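Local coordinates for protein 5-carboxymethyl-2-hydroxymuconate semialdehyde dehydrogenase (PDB 2D4E) that probably catalyses the NAD-dependent oxidation of 5-carboxymethyl-2-hydroxymuconate semialdehyde to the corresponding carboxylic acid, as a member of the aldehyde dehydrogenase family, at residues Ala129-Phe134 and Pro175-Thr180; Thr180-Pro185 and Leu244-Gly249; Leu187-Thr192 and Asp493-Leu498. All coordinates share one frame; numbering follows the deposited sequence.

Interaction 1: residues Ala129-Phe134 and Pro175-Thr180; sequences AENFAF and PLMLST
Helices 118-136 and 175-188 meet through N131 and T180, their short segments running at only 18° to each other with axes 9.5 Å apart, and the CA atoms of N131 and T180 are the nearest pair at 6.5 Å. N131 reaches across with its amide nitrogen. N131 ND2 donates to T180 OG1 at 2.9 Å, the hydroxyl oxygen lying practically in the amide plane and the N-H...O angle being 162°. T180 OG1 in turn donates a hydrogen bond to L176 O at 2.8 Å, one turn back in the same helix. The torsion that permits this sets OG1 between the backbone N and the carbonyl carbon of T180 (chi1 60°), and L176 O thereby receives T180 N and T180 OG1 on opposite faces of its carbonyl plane. Helix 175-188 follows strand 166-169 of the parallel, Rossmann-type sheet, and L178, next to M177 in the same helix, touches NAD; the contact thus ties a helix beside the cofactor to its neighbour. The other amide atom, N131 OD1, accepts from R127. A weak bond from N131 ND2 to M177 SD is doubtful, since M177 has two conformers. The T180 methyl turns to F132 instead: CG2 sits at the ring's edge, near its plane, 3.5 Å from CE1 of F132. I95 and I99 of helix 85-101 also pack on this ring. A valine in place of T180 would probably cost N131 ND2 its bond to the hydroxyl, leaving the amide held mainly through OD1 by R127. A128, a turn before F132, also packs against T180.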
loop_
_atom_site.group_PDB
_atom_site.type_symbol
_atom_site.label_atom_id
_atom_site.label_comp_id
_atom_site.label_asym_id
_atom_site.label_seq_id
_atom_site.Cartn_x
_atom_site.Cartn_y
_atom_site.Cartn_z
ATOM N N ALA C 129 12.057 -14.149 -21.379
ATOM C CA ALA C 129 11.967 -15.219 -20.397
ATOM C C ALA C 129 11.723 -14.573 -19.030
ATOM O O ALA C 129 10.885 -15.038 -18.250
ATOM C CB ALA C 129 13.258 -16.029 -20.385
ATOM N N GLU C 130 12.452 -13.494 -18.754
ATOM C CA GLU C 130 12.310 -12.771 -17.491
ATOM C C GLU C 130 10.893 -12.232 -17.291
ATOM O O GLU C 130 10.416 -12.137 -16.158
ATOM C CB GLU C 130 13.305 -11.608 -17.416
ATOM C CG GLU C 130 13.123 -10.712 -16.189
ATOM C CD GLU C 130 14.204 -9.639 -16.062
ATOM O OE1 GLU C 130 14.479 -8.938 -17.064
ATOM O OE2 GLU C 130 14.772 -9.494 -14.956
ATOM N N ASN C 131 10.229 -11.867 -18.384
ATOM C CA ASN C 131 8.866 -11.360 -18.290
ATOM C C ASN C 131 7.979 -12.418 -17.626
ATOM O O ASN C 131 7.171 -12.099 -16.754
ATOM C CB ASN C 131 8.309 -11.006 -19.678
ATOM C CG ASN C 131 8.851 -9.686 -20.212
ATOM O OD1 ASN C 131 9.321 -8.838 -19.448
ATOM N ND2 ASN C 131 8.767 -9.497 -21.527
ATOM N N PHE C 132 8.141 -13.673 -18.030
ATOM C CA PHE C 132 7.349 -14.756 -17.449
ATOM C C PHE C 132 7.799 -15.114 -16.034
ATOM O O PHE C 132 6.973 -15.341 -15.153
ATOM C CB PHE C 132 7.395 -16.002 -18.341
ATOM C CG PHE C 132 6.553 -15.887 -19.578
ATOM C CD1 PHE C 132 7.105 -15.449 -20.778
ATOM C CD2 PHE C 132 5.190 -16.175 -19.530
ATOM C CE1 PHE C 132 6.310 -15.295 -21.915
ATOM C CE2 PHE C 132 4.387 -16.025 -20.657
ATOM C CZ PHE C 132 4.950 -15.582 -21.854
ATOM N N ALA C 133 9.108 -15.160 -15.815
ATOM C CA ALA C 133 9.629 -15.486 -14.496
ATOM C C ALA C 133 9.194 -14.423 -13.493
ATOM O O ALA C 133 8.899 -14.724 -12.329
ATOM C CB ALA C 133 11.153 -15.576 -14.539
ATOM N N PHE C 134 9.154 -13.177 -13.963
ATOM C CA PHE C 134 8.767 -12.034 -13.144
ATOM C C PHE C 134 7.303 -12.102 -12.707
ATOM O O PHE C 134 7.003 -12.133 -11.514
ATOM C CB PHE C 134 9.012 -10.743 -13.926
ATOM C CG PHE C 134 8.604 -9.495 -13.195
ATOM C CD1 PHE C 134 9.280 -9.086 -12.048
ATOM C CD2 PHE C 134 7.550 -8.716 -13.665
ATOM C CE1 PHE C 134 8.918 -7.918 -11.379
ATOM C CE2 PHE C 134 7.177 -7.545 -13.001
ATOM C CZ PHE C 134 7.865 -7.145 -11.855
ATOM N N PRO C 175 9.116 -8.237 -31.585
ATOM C CA PRO C 175 8.070 -9.260 -31.468
ATOM C C PRO C 175 8.003 -10.057 -30.171
ATOM O O PRO C 175 6.979 -10.053 -29.491
ATOM C CB PRO C 175 8.331 -10.157 -32.677
ATOM C CG PRO C 175 8.844 -9.196 -33.683
ATOM C CD PRO C 175 9.813 -8.365 -32.876
ATOM N N LEU C 176 9.084 -10.748 -29.830
ATOM C CA LEU C 176 9.090 -11.562 -28.617
ATOM C C LEU C 176 8.981 -10.758 -27.325
ATOM O O LEU C 176 8.125 -11.035 -26.486
ATOM C CB LEU C 176 10.349 -12.431 -28.560
ATOM C CG LEU C 176 10.333 -13.461 -27.428
ATOM C CD1 LEU C 176 9.246 -14.499 -27.698
ATOM C CD2 LEU C 176 11.689 -14.130 -27.317
ATOM N N MET C 177 9.853 -9.769 -27.163
ATOM C CA MET C 177 9.858 -8.950 -25.950
ATOM C C MET C 177 8.560 -8.188 -25.710
ATOM O O MET C 177 8.025 -8.194 -24.605
ATOM C CB MET C 177 11.032 -7.964 -25.988
ATOM C CG MET C 177 11.056 -6.934 -24.869
ATOM S SD MET C 177 11.136 -7.654 -23.228
ATOM C CE MET C 177 9.894 -6.675 -22.377
ATOM N N LEU C 178 8.050 -7.538 -26.747
ATOM C CA LEU C 178 6.832 -6.759 -26.605
ATOM C C LEU C 178 5.542 -7.567 -26.489
ATOM O O LEU C 178 4.566 -7.084 -25.925
ATOM C CB LEU C 178 6.736 -5.755 -27.751
ATOM C CG LEU C 178 7.948 -4.815 -27.806
ATOM C CD1 LEU C 178 7.770 -3.835 -28.940
ATOM C CD2 LEU C 178 8.106 -4.083 -26.481
ATOM N N SER C 179 5.521 -8.789 -27.010
ATOM C CA SER C 179 4.309 -9.592 -26.905
ATOM C C SER C 179 4.275 -10.283 -25.546
ATOM O O SER C 179 3.234 -10.315 -24.895
ATOM C CB SER C 179 4.221 -10.629 -28.035
ATOM O OG SER C 179 5.237 -11.614 -27.928
ATOM N N THR C 180 5.414 -10.816 -25.111
ATOM C CA THR C 180 5.485 -11.490 -23.814
ATOM C C THR C 180 5.283 -10.498 -22.675
ATOM O O THR C 180 4.873 -10.883 -21.579
ATOM C CB THR C 180 6.834 -12.223 -23.610
ATOM O OG1 THR C 180 7.916 -11.284 -23.673
ATOM C CG2 THR C 180 7.016 -13.295 -24.678
#

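Interaction 2: residues Thr180-Pro185 and Leu244-Gly249; sequences TWRIAP and LLTLTG. With NAD (nicotinamide-adenine-dinucleotide), chain K.
The hydroxyl oxygen of T248 is held from several directions: R182, a water and the carboxylate of E271 all gather round it. The shortest of the bonds within the contact joins T248 OG1 to the water at 2.7 Å, and the same water accepts a hydrogen bond from R182 NE at 3.2 Å, so it bridges the hydroxyl and the guanidinium. A direct bond from R182 NH2 to T248 OG1, with the oxygen at the guanidinium edge and in its plane, is less certain, because NH2 sits too close to another atom of the model. T246 instead lies over a face of the guanidinium: its CB stands 3.6 Å above the plane, offset toward the rim and nearest to NH1. The arginine chain is bent at chi2 (-70°), and it slides past the T246 side chain in the opposite direction. The charge has its main partners elsewhere: NH1 forms a salt bridge with E486 and NH2, with the same reservation, one with E271, an ionic setting that probably fixes the rotation of the group.

T248 divides its two branches between protein and cofactor. With OG1 anti to the carbonyl carbon (chi1 -59°), the hydroxyl faces the arginine, while T248 CG2 comes to 3.3 Å from NAD C4N, the nicotinamide carbon that takes up hydride in dehydrogenases. The next residue, G249, brings its CA to 3.0 Å from the NAD ribose oxygen O4D, and a side chain on it would run into the phosphate oxygen O2A. Strand 244-248 thus ends at the dinucleotide, as the strands of a Rossmann-type, parallel NAD-binding sheet do, here in the cofactor pocket of an aldehyde dehydrogenase.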
loop_
_atom_site.group_PDB
_atom_site.type_symbol
_atom_site.label_atom_id
_atom_site.label_comp_id
_atom_site.label_asym_id
_atom_site.label_seq_id
_atom_site.Cartn_x
_atom_site.Cartn_y
_atom_site.Cartn_z
ATOM N N THR C 180 5.414 -10.816 -25.111
ATOM C CA THR C 180 5.485 -11.490 -23.814
ATOM C C THR C 180 5.283 -10.498 -22.675
ATOM O O THR C 180 4.873 -10.883 -21.579
ATOM C CB THR C 180 6.834 -12.223 -23.610
ATOM O OG1 THR C 180 7.916 -11.284 -23.673
ATOM C CG2 THR C 180 7.016 -13.295 -24.678
ATOM N N TRP C 181 5.564 -9.224 -22.944
ATOM C CA TRP C 181 5.387 -8.156 -21.960
ATOM C C TRP C 181 3.909 -8.076 -21.538
ATOM O O TRP C 181 3.596 -7.694 -20.410
ATOM C CB TRP C 181 5.815 -6.813 -22.572
ATOM C CG TRP C 181 5.668 -5.605 -21.667
ATOM C CD1 TRP C 181 5.002 -4.443 -21.955
ATOM C CD2 TRP C 181 6.224 -5.432 -20.357
ATOM N NE1 TRP C 181 5.112 -3.564 -20.909
ATOM C CE2 TRP C 181 5.855 -4.143 -19.914
ATOM C CE3 TRP C 181 6.999 -6.244 -19.511
ATOM C CZ2 TRP C 181 6.233 -3.641 -18.662
ATOM C CZ3 TRP C 181 7.376 -5.744 -18.264
ATOM C CH2 TRP C 181 6.992 -4.456 -17.852
ATOM N N ARG C 182 3.010 -8.443 -22.446
ATOM C CA ARG C 182 1.572 -8.397 -22.171
ATOM C C ARG C 182 0.988 -9.777 -21.862
ATOM O O ARG C 182 0.092 -9.920 -21.018
ATOM C CB ARG C 182 0.837 -7.808 -23.373
ATOM C CG ARG C 182 1.441 -6.513 -23.902
ATOM C CD ARG C 182 1.244 -5.341 -22.949
ATOM N NE ARG C 182 1.255 -4.089 -23.705
ATOM C CZ ARG C 182 0.521 -3.022 -23.404
ATOM N NH1 ARG C 182 -0.276 -3.036 -22.343
ATOM N NH2 ARG C 182 0.590 -1.938 -24.167
ATOM N N ILE C 183 1.496 -10.788 -22.559
ATOM C CA ILE C 183 1.040 -12.155 -22.378
ATOM C C ILE C 183 1.295 -12.670 -20.967
ATOM O O ILE C 183 0.420 -13.273 -20.349
ATOM C CB ILE C 183 1.736 -13.100 -23.377
ATOM C CG1 ILE C 183 1.389 -12.683 -24.813
ATOM C CG2 ILE C 183 1.326 -14.545 -23.098
ATOM C CD1 ILE C 183 2.254 -13.357 -25.871
ATOM N N ALA C 184 2.498 -12.432 -20.462
ATOM C CA ALA C 184 2.870 -12.889 -19.132
ATOM C C ALA C 184 1.918 -12.377 -18.045
ATOM O O ALA C 184 1.380 -13.161 -17.267
ATOM C CB ALA C 184 4.313 -12.480 -18.827
ATOM N N PRO C 185 1.697 -11.053 -17.970
ATOM C CA PRO C 185 0.775 -10.610 -16.921
ATOM C C PRO C 185 -0.654 -11.102 -17.155
ATOM O O PRO C 185 -1.341 -11.497 -16.216
ATOM C CB PRO C 185 0.903 -9.080 -16.960
ATOM C CG PRO C 185 1.351 -8.786 -18.369
ATOM C CD PRO C 185 2.329 -9.904 -18.644
ATOM N N LEU C 244 -10.912 -7.072 -23.167
ATOM C CA LEU C 244 -9.678 -6.320 -22.943
ATOM C C LEU C 244 -8.759 -6.310 -24.165
ATOM O O LEU C 244 -8.621 -7.315 -24.872
ATOM C CB LEU C 244 -8.923 -6.888 -21.737
ATOM C CG LEU C 244 -9.302 -6.366 -20.346
ATOM C CD1 LEU C 244 -10.791 -6.607 -20.050
ATOM C CD2 LEU C 244 -8.419 -7.055 -19.313
ATOM N N LEU C 245 -8.125 -5.168 -24.401
ATOM C CA LEU C 245 -7.229 -5.013 -25.536
ATOM C C LEU C 245 -5.956 -4.273 -25.169
ATOM O O LEU C 245 -6.019 -3.202 -24.581
ATOM C CB LEU C 245 -7.911 -4.215 -26.649
ATOM C CG LEU C 245 -9.160 -4.729 -27.358
ATOM C CD1 LEU C 245 -9.696 -3.620 -28.247
ATOM C CD2 LEU C 245 -8.836 -5.969 -28.183
ATOM N N THR C 246 -4.800 -4.841 -25.492
ATOM C CA THR C 246 -3.554 -4.132 -25.242
ATOM C C THR C 246 -3.061 -3.752 -26.632
ATOM O O THR C 246 -3.197 -4.522 -27.582
ATOM C CB THR C 246 -2.468 -5.008 -24.560
ATOM O OG1 THR C 246 -2.052 -6.043 -25.455
ATOM C CG2 THR C 246 -2.998 -5.629 -23.273
ATOM N N LEU C 247 -2.515 -2.555 -26.763
ATOM C CA LEU C 247 -2.004 -2.122 -28.045
ATOM C C LEU C 247 -0.663 -1.452 -27.874
ATOM O O LEU C 247 -0.489 -0.563 -27.039
ATOM C CB LEU C 247 -2.969 -1.151 -28.728
ATOM C CG LEU C 247 -2.398 -0.471 -29.980
ATOM C CD1 LEU C 247 -2.084 -1.511 -31.056
ATOM C CD2 LEU C 247 -3.396 0.545 -30.506
ATOM N N THR C 248 0.294 -1.903 -28.668
ATOM C CA THR C 248 1.623 -1.335 -28.659
ATOM C C THR C 248 1.870 -0.989 -30.123
ATOM O O THR C 248 2.065 -1.873 -30.959
ATOM C CB THR C 248 2.651 -2.349 -28.145
ATOM O OG1 THR C 248 2.296 -2.750 -26.815
ATOM C CG2 THR C 248 4.032 -1.732 -28.106
ATOM N N GLY C 249 1.821 0.301 -30.432
ATOM C CA GLY C 249 2.006 0.742 -31.804
ATOM C C GLY C 249 1.918 2.252 -31.938
ATOM O O GLY C 249 2.129 2.977 -30.969
HETATM P PA NAD K . 1.291 -0.184 -36.011
HETATM O O1A NAD K . 0.771 -0.004 -37.362
HETATM O O2A NAD K . 0.491 0.536 -35.006
HETATM O O5B NAD K . 1.343 -1.733 -35.529
HETATM C C5B NAD K . 0.959 -2.224 -34.202
HETATM C C4B NAD K . -0.076 -3.312 -34.389
HETATM O O4B NAD K . -1.257 -2.610 -34.834
HETATM C C3B NAD K . 0.234 -4.322 -35.529
HETATM O O3B NAD K . 0.179 -5.677 -35.037
HETATM C C2B NAD K . -0.844 -3.987 -36.574
HETATM O O2B NAD K . -1.246 -5.129 -37.364
HETATM C C1B NAD K . -1.950 -3.425 -35.705
HETATM N N9A NAD K . -2.875 -2.593 -36.453
HETATM C C8A NAD K . -2.620 -1.668 -37.449
HETATM N N7A NAD K . -3.733 -1.070 -37.934
HETATM C C5A NAD K . -4.750 -1.663 -37.186
HETATM C C6A NAD K . -6.184 -1.480 -37.199
HETATM N N6A NAD K . -6.803 -0.628 -38.020
HETATM N N1A NAD K . -6.912 -2.247 -36.302
HETATM C C2A NAD K . -6.260 -3.135 -35.450
HETATM N N3A NAD K . -4.958 -3.369 -35.371
HETATM C C4A NAD K . -4.244 -2.604 -36.263
HETATM O O3 NAD K . 2.744 0.269 -36.024
HETATM P PN NAD K . 4.193 -0.333 -35.793
HETATM O O1N NAD K . 4.965 0.020 -37.002
HETATM O O2N NAD K . 4.078 -1.769 -35.486
HETATM O O5D NAD K . 4.506 0.649 -34.637
HETATM C C5D NAD K . 5.767 1.067 -34.172
HETATM C C4D NAD K . 5.237 2.019 -33.147
HETATM O O4D NAD K . 4.986 1.371 -31.880
HETATM C C3D NAD K . 6.046 3.285 -32.903
HETATM O O3D NAD K . 5.242 4.481 -32.960
HETATM C C2D NAD K . 6.640 2.993 -31.527
HETATM O O2D NAD K . 6.966 4.219 -30.840
HETATM C C1D NAD K . 5.537 2.180 -30.886
HETATM N N1N NAD K . 5.997 1.364 -29.750
HETATM C C2N NAD K . 5.590 1.872 -28.525
HETATM C C3N NAD K . 5.997 1.166 -27.403
HETATM C C7N NAD K . 5.639 1.627 -25.998
HETATM O O7N NAD K . 6.023 0.960 -25.055
HETATM N N7N NAD K . 4.922 2.751 -25.818
HETATM C C4N NAD K . 6.817 -0.050 -27.515
HETATM C C5N NAD K . 7.155 -0.449 -28.840
HETATM C C6N NAD K . 6.790 0.196 -29.990
HETATM O O HOH W 1 3.910 -4.454 -25.431
#

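Interaction 3: residues Leu187-Thr192 and Asp493-Leu498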
loop_
_atom_site.group_PDB
_atom_site.type_symbol
_atom_site.label_atom_id
_atom_site.label_comp_id
_atom_site.label_asym_id
_atom_site.label_seq_id
_atom_site.Cartn_x
_atom_site.Cartn_y
_atom_site.Cartn_z
ATOM N N LEU C 187 -1.753 -13.854 -18.476
ATOM C CA LEU C 187 -1.873 -15.234 -18.017
ATOM C C LEU C 187 -1.720 -15.375 -16.510
ATOM O O LEU C 187 -2.472 -16.120 -15.866
ATOM C CB LEU C 187 -0.835 -16.120 -18.709
ATOM C CG LEU C 187 -1.020 -16.352 -20.209
ATOM C CD1 LEU C 187 0.137 -17.188 -20.723
ATOM C CD2 LEU C 187 -2.355 -17.052 -20.466
ATOM N N ALA C 188 -0.742 -14.674 -15.944
ATOM C CA ALA C 188 -0.514 -14.751 -14.506
ATOM C C ALA C 188 -1.752 -14.312 -13.733
ATOM O O ALA C 188 -2.077 -14.868 -12.681
ATOM C CB ALA C 188 0.668 -13.878 -14.113
ATOM N N PHE C 189 -2.448 -13.316 -14.265
ATOM C CA PHE C 189 -3.624 -12.786 -13.598
ATOM C C PHE C 189 -4.930 -13.520 -13.895
ATOM O O PHE C 189 -6.012 -13.062 -13.527
ATOM C CB PHE C 189 -3.714 -11.290 -13.902
ATOM C CG PHE C 189 -2.509 -10.516 -13.419
ATOM C CD1 PHE C 189 -2.099 -9.354 -14.058
ATOM C CD2 PHE C 189 -1.771 -10.975 -12.330
ATOM C CE1 PHE C 189 -0.971 -8.662 -13.624
ATOM C CE2 PHE C 189 -0.642 -10.290 -11.889
ATOM C CZ PHE C 189 -0.242 -9.132 -12.537
ATOM N N GLY C 190 -4.821 -14.667 -14.556
ATOM C CA GLY C 190 -5.996 -15.471 -14.827
ATOM C C GLY C 190 -6.809 -15.217 -16.073
ATOM O O GLY C 190 -7.945 -15.685 -16.163
ATOM N N ASN C 191 -6.247 -14.496 -17.036
ATOM C CA ASN C 191 -6.964 -14.210 -18.278
ATOM C C ASN C 191 -6.472 -15.087 -19.424
ATOM O O ASN C 191 -5.352 -15.598 -19.386
ATOM C CB ASN C 191 -6.788 -12.740 -18.669
ATOM C CG ASN C 191 -7.357 -11.794 -17.637
ATOM O OD1 ASN C 191 -8.522 -11.900 -17.268
ATOM N ND2 ASN C 191 -6.538 -10.863 -17.165
ATOM N N THR C 192 -7.318 -15.265 -20.435
ATOM C CA THR C 192 -6.939 -16.046 -21.612
ATOM C C THR C 192 -6.453 -15.034 -22.646
ATOM O O THR C 192 -6.700 -13.830 -22.506
ATOM C CB THR C 192 -8.123 -16.868 -22.171
ATOM O OG1 THR C 192 -9.242 -16.008 -22.404
ATOM C CG2 THR C 192 -8.518 -17.958 -21.183
ATOM N N ASP C 493 -4.234 -3.218 -12.338
ATOM C CA ASP C 493 -5.341 -2.299 -12.546
ATOM C C ASP C 493 -6.020 -2.458 -13.888
ATOM O O ASP C 493 -7.175 -2.064 -14.053
ATOM C CB ASP C 493 -4.871 -0.860 -12.356
ATOM C CG ASP C 493 -4.900 -0.443 -10.902
ATOM O OD1 ASP C 493 -6.023 -0.276 -10.368
ATOM O OD2 ASP C 493 -3.811 -0.301 -10.297
ATOM N N PHE C 494 -5.311 -3.037 -14.848
ATOM C CA PHE C 494 -5.895 -3.247 -16.161
ATOM C C PHE C 494 -6.410 -4.668 -16.350
ATOM O O PHE C 494 -7.523 -4.862 -16.829
ATOM C CB PHE C 494 -4.884 -2.925 -17.269
ATOM C CG PHE C 494 -5.351 -3.322 -18.647
ATOM C CD1 PHE C 494 -4.904 -4.503 -19.235
ATOM C CD2 PHE C 494 -6.255 -2.527 -19.345
ATOM C CE1 PHE C 494 -5.351 -4.890 -20.505
ATOM C CE2 PHE C 494 -6.712 -2.899 -20.615
ATOM C CZ PHE C 494 -6.258 -4.087 -21.197
ATOM N N TYR C 495 -5.607 -5.654 -15.958
ATOM C CA TYR C 495 -5.973 -7.054 -16.137
ATOM C C TYR C 495 -6.976 -7.645 -15.152
ATOM O O TYR C 495 -7.462 -8.753 -15.372
ATOM C CB TYR C 495 -4.713 -7.928 -16.148
ATOM C CG TYR C 495 -3.736 -7.585 -17.260
ATOM C CD1 TYR C 495 -2.577 -6.845 -16.998
ATOM C CD2 TYR C 495 -3.983 -7.982 -18.577
ATOM C CE1 TYR C 495 -1.685 -6.511 -18.027
ATOM C CE2 TYR C 495 -3.102 -7.651 -19.610
ATOM C CZ TYR C 495 -1.962 -6.920 -19.328
ATOM O OH TYR C 495 -1.101 -6.592 -20.348
ATOM N N THR C 496 -7.286 -6.924 -14.077
ATOM C CA THR C 496 -8.239 -7.425 -13.093
ATOM C C THR C 496 -9.299 -6.383 -12.764
ATOM O O THR C 496 -9.155 -5.213 -13.111
ATOM C CB THR C 496 -7.535 -7.840 -11.769
ATOM O OG1 THR C 496 -7.035 -6.677 -11.095
ATOM C CG2 THR C 496 -6.381 -8.790 -12.046
ATOM N N ASP C 497 -10.370 -6.823 -12.105
ATOM C CA ASP C 497 -11.463 -5.938 -11.699
ATOM C C ASP C 497 -11.519 -5.858 -10.180
ATOM O O ASP C 497 -11.408 -6.883 -9.497
ATOM C CB ASP C 497 -12.822 -6.463 -12.173
ATOM C CG ASP C 497 -12.986 -6.416 -13.678
ATOM O OD1 ASP C 497 -12.532 -5.434 -14.304
ATOM O OD2 ASP C 497 -13.595 -7.360 -14.227
ATOM N N LEU C 498 -11.694 -4.646 -9.656
ATOM C CA LEU C 498 -11.806 -4.450 -8.219
ATOM C C LEU C 498 -13.245 -4.749 -7.815
ATOM O O LEU C 498 -14.179 -4.547 -8.594
ATOM C CB LEU C 498 -11.457 -3.008 -7.831
ATOM C CG LEU C 498 -9.969 -2.662 -7.673
ATOM C CD1 LEU C 498 -9.782 -1.144 -7.699
ATOM C CD2 LEU C 498 -9.440 -3.261 -6.369
#
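A Schellman motif closes helix 175-188, and the turn it makes presents F189 and N191 to Y495, the last residue of helix 488-495. G190 is its C-prime residue, with its N bonded to L187 O. Three residues beyond the helix end, N191 donates through ND2 to Y495 O at 2.9 Å. N191 CG lies anti to its carbonyl carbon (chi1 -62°), bringing the amide up to Y495. The bond is almost straight, 171°, and it is planar at both ends: the oxygen lies in the amide plane and the nitrogen in the carbonyl plane, on a lone pair. The remaining amide atom, N191 OD1, accepts from G164 N, so both ends of the amide are used and its flip is settled. Against the neighbouring side chain, ND2 lies at the Y495 ring edge, with amide and ring planes 38° apart.

F189 crosses Y495 at a slant. F189 CD1 is 3.6 Å from Y495 CB, which sits at the edge of the F189 ring, and F189 CB is 4.1 Å from T496 CG2. Over the centre of the tyrosine ring comes F494 CD1, 3.5 Å above the plane, while Y495 OH bonds to E486. T496 then starts strand 496-504, antiparallel to strand 154-162, and L498 O of that strand bonds to R485 of the second subunit. This is the junction, in aldehyde dehydrogenases, between the cofactor domain and the two-stranded arm used in oligomerisation.

Overall arrangement
All three contacts hang on helix 175-188, used in turn from its start to its end. Interactions 1 and 2 share T180, and their centres are 10 Å apart; N131 OD1 lies 3.5 Å from W181 CE3. Interactions 2 and 3 have centres 11 Å apart and meet where Y495 OH comes to 3.6 Å from T246 CG2; E486, which pairs with R182 and also bonds Y495 OH, is common to both. Interactions 1 and 3, with centres 16 Å apart, do not touch. NAD lies against interaction 2, is touched by L178 in interaction 1, and is about 11 Å from the Y495 side chain of interaction 3.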